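Local coordinates for serine--tRNA ligase, cytoplasmic (Candida albicans, PDB 3QO8), which catalyses the attachment of serine to tRNA(Ser), first activating serine with ATP to Ser-AMP and then passing it to the tRNA acceptor end, at residues 333-338 with 362-367. Sequence-based numbering, arbitrary orientation.
Sequences PYRVVG and QEYKEL. With MG (magnesium ion), chain C; SSA (5'-O-(N-(L-seryl)-sulfamoyl)adenosine), chain B.
The side chain of Arg-335 is laid over one face of the Tyr-364 ring, across an intervening strand, and no direct hydrogen bond joins the two segments. CD of Arg-335 sits 3.8 Å from the centroid of the Tyr-364 ring and 18° off the ring normal, a CH-pi contact. The guanidinium follows, with one face over the CD2 side of the ring. NH1 of Arg-335 is 3.5 Å from CD2 of Tyr-364, and the guanidinium and ring planes are 20° apart. CG of Arg-335 stands between its own backbone N and carbonyl carbon (chi1 60°). From there the extended chain runs over the ring. NE of Arg-335 makes a salt bridge to Glu-355 of the strand between, which helps to fix the guanidinium. CE1 of Tyr-364 is 3.7 Å from the backbone C of Tyr-334, an oblique approach. A water in the plane of the ring, at its edge, is 2.9 Å from OH of Tyr-364 and donates a weak hydrogen bond to O of Tyr-334, so it bridges the two strands. Strands 334-338 and 363-372 belong to the mixed, largely antiparallel sheet of the class II synthetase core. Strand 350-358 runs between them and pairs with both. Trp-357 of that strand meets the Tyr-364 ring edge-to-face. Farther along, strand 363-372 enters the active site, where OE2 of Glu-366 binds magnesium at 2.4 Å and accepts a hydrogen bond from O3' of the seryl-adenylate analogue at 2.7 Å.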
# COMPACT_ATOMS: atom_id res chain seq x y z
N PRO A 333 -6.80 2.87 29.46
CA PRO A 333 -6.66 4.14 30.18
C PRO A 333 -5.98 5.14 29.27
O PRO A 333 -5.13 4.73 28.49
CB PRO A 333 -5.72 3.81 31.36
CG PRO A 333 -5.60 2.32 31.39
CD PRO A 333 -5.90 1.83 29.99
N TYR A 334 -6.33 6.43 29.35
CA TYR A 334 -5.69 7.42 28.50
C TYR A 334 -5.73 8.79 29.13
O TYR A 334 -6.40 8.99 30.14
CB TYR A 334 -6.37 7.46 27.11
CG TYR A 334 -7.82 7.87 27.18
CD1 TYR A 334 -8.19 9.21 27.29
CD2 TYR A 334 -8.84 6.91 27.16
CE1 TYR A 334 -9.54 9.59 27.38
CE2 TYR A 334 -10.18 7.28 27.25
CZ TYR A 334 -10.52 8.62 27.37
OH TYR A 334 -11.84 8.98 27.46
N ARG A 335 -5.01 9.73 28.53
CA ARG A 335 -5.21 11.14 28.83
C ARG A 335 -5.33 11.90 27.51
O ARG A 335 -4.80 11.46 26.49
CB ARG A 335 -4.04 11.70 29.64
CG ARG A 335 -2.68 11.60 28.95
CD ARG A 335 -1.58 12.27 29.80
NE ARG A 335 -0.30 12.34 29.08
CZ ARG A 335 0.88 12.56 29.65
NH1 ARG A 335 0.97 12.73 30.96
NH2 ARG A 335 1.98 12.61 28.91
N VAL A 336 -6.05 13.01 27.54
CA VAL A 336 -6.13 13.92 26.39
C VAL A 336 -5.33 15.18 26.71
O VAL A 336 -5.50 15.79 27.79
CB VAL A 336 -7.59 14.30 26.11
CG1 VAL A 336 -7.68 15.30 24.94
CG2 VAL A 336 -8.41 13.04 25.79
N VAL A 337 -4.45 15.56 25.80
CA VAL A 337 -3.57 16.70 26.02
C VAL A 337 -3.68 17.74 24.92
O VAL A 337 -3.76 17.40 23.74
CB VAL A 337 -2.09 16.28 26.20
CG1 VAL A 337 -1.95 15.35 27.42
CG2 VAL A 337 -1.57 15.58 24.96
N GLY A 338 -3.65 19.01 25.31
CA GLY A 338 -3.67 20.10 24.36
C GLY A 338 -2.25 20.43 23.95
O GLY A 338 -1.46 20.94 24.75
N GLN A 362 5.24 1.99 31.31
CA GLN A 362 4.83 2.92 32.35
C GLN A 362 4.84 4.36 31.84
O GLN A 362 5.34 5.26 32.50
CB GLN A 362 5.70 2.76 33.61
CG GLN A 362 5.68 1.35 34.20
CD GLN A 362 6.73 1.16 35.30
OE1 GLN A 362 6.59 1.70 36.40
NE2 GLN A 362 7.78 0.40 34.99
N GLU A 363 4.27 4.58 30.65
CA GLU A 363 4.19 5.91 30.06
C GLU A 363 2.92 6.02 29.25
O GLU A 363 2.45 5.03 28.69
CB GLU A 363 5.35 6.13 29.10
CG GLU A 363 6.72 6.08 29.71
CD GLU A 363 7.80 6.19 28.66
OE1 GLU A 363 7.48 6.60 27.52
OE2 GLU A 363 8.98 5.88 28.98
N TYR A 364 2.38 7.23 29.16
CA TYR A 364 1.35 7.54 28.19
C TYR A 364 1.99 7.69 26.83
O TYR A 364 3.00 8.38 26.69
CB TYR A 364 0.67 8.85 28.57
CG TYR A 364 -0.29 8.75 29.73
CD1 TYR A 364 -1.53 8.12 29.58
CD2 TYR A 364 0.02 9.31 30.97
CE1 TYR A 364 -2.42 8.04 30.63
CE2 TYR A 364 -0.86 9.24 32.03
CZ TYR A 364 -2.08 8.60 31.86
OH TYR A 364 -2.98 8.52 32.88
N LYS A 365 1.40 7.06 25.81
CA LYS A 365 1.91 7.15 24.44
C LYS A 365 0.84 7.59 23.48
O LYS A 365 -0.29 7.12 23.54
CB LYS A 365 2.44 5.79 23.97
CG LYS A 365 3.42 5.12 24.93
CD LYS A 365 4.80 5.71 24.81
CE LYS A 365 5.67 4.86 23.90
NZ LYS A 365 7.06 5.39 23.84
N GLU A 366 1.21 8.47 22.55
CA GLU A 366 0.27 9.00 21.58
C GLU A 366 -0.40 7.90 20.72
O GLU A 366 0.29 7.12 20.07
CB GLU A 366 1.00 9.97 20.67
CG GLU A 366 0.13 10.51 19.55
CD GLU A 366 0.94 11.05 18.40
OE1 GLU A 366 2.13 11.39 18.60
OE2 GLU A 366 0.40 11.12 17.28
N LEU A 367 -1.73 7.86 20.70
CA LEU A 367 -2.47 6.97 19.78
C LEU A 367 -3.33 7.77 18.79
O LEU A 367 -3.77 7.25 17.78
CB LEU A 367 -3.40 6.02 20.53
CG LEU A 367 -2.78 4.96 21.44
CD1 LEU A 367 -3.84 3.94 21.81
CD2 LEU A 367 -1.62 4.26 20.75
MG MG C . 0.46 13.22 16.07
N10 SSA B . -4.47 12.45 9.85
CA SSA B . -3.94 12.72 11.18
CB SSA B . -4.89 12.18 12.24
OG SSA B . -4.89 10.74 12.24
C9 SSA B . -2.59 12.08 11.34
O9 SSA B . -2.12 11.35 10.47
N8 SSA B . -1.94 12.34 12.47
S1 SSA B . -0.65 11.53 12.95
O1S SSA B . 0.51 11.79 12.15
O2S SSA B . -0.39 11.86 14.31
O5' SSA B . -0.95 10.02 12.91
C5' SSA B . -2.10 9.48 13.54
C4' SSA B . -1.69 8.26 14.37
O4' SSA B . -1.09 7.22 13.59
C3' SSA B . -0.66 8.56 15.44
O3' SSA B . -1.29 9.19 16.57
C2' SSA B . -0.14 7.15 15.74
O2' SSA B . -1.07 6.45 16.59
C1' SSA B . -0.17 6.48 14.37
N9 SSA B . 1.17 6.55 13.74
C8 SSA B . 1.79 7.64 13.28
N7 SSA B . 3.00 7.28 12.80
C5 SSA B . 3.12 5.95 12.95
C6 SSA B . 4.11 5.04 12.64
N6 SSA B . 5.24 5.48 12.05
N1 SSA B . 3.92 3.73 12.93
C2 SSA B . 2.79 3.32 13.51
N3 SSA B . 1.81 4.17 13.81
C4 SSA B . 1.96 5.49 13.56
O HOH W 1 -5.54 7.23 32.94
O HOH W 2 2.93 13.12 15.59
O HOH W 3 1.28 14.52 17.89
O HOH W 4 0.34 15.24 14.44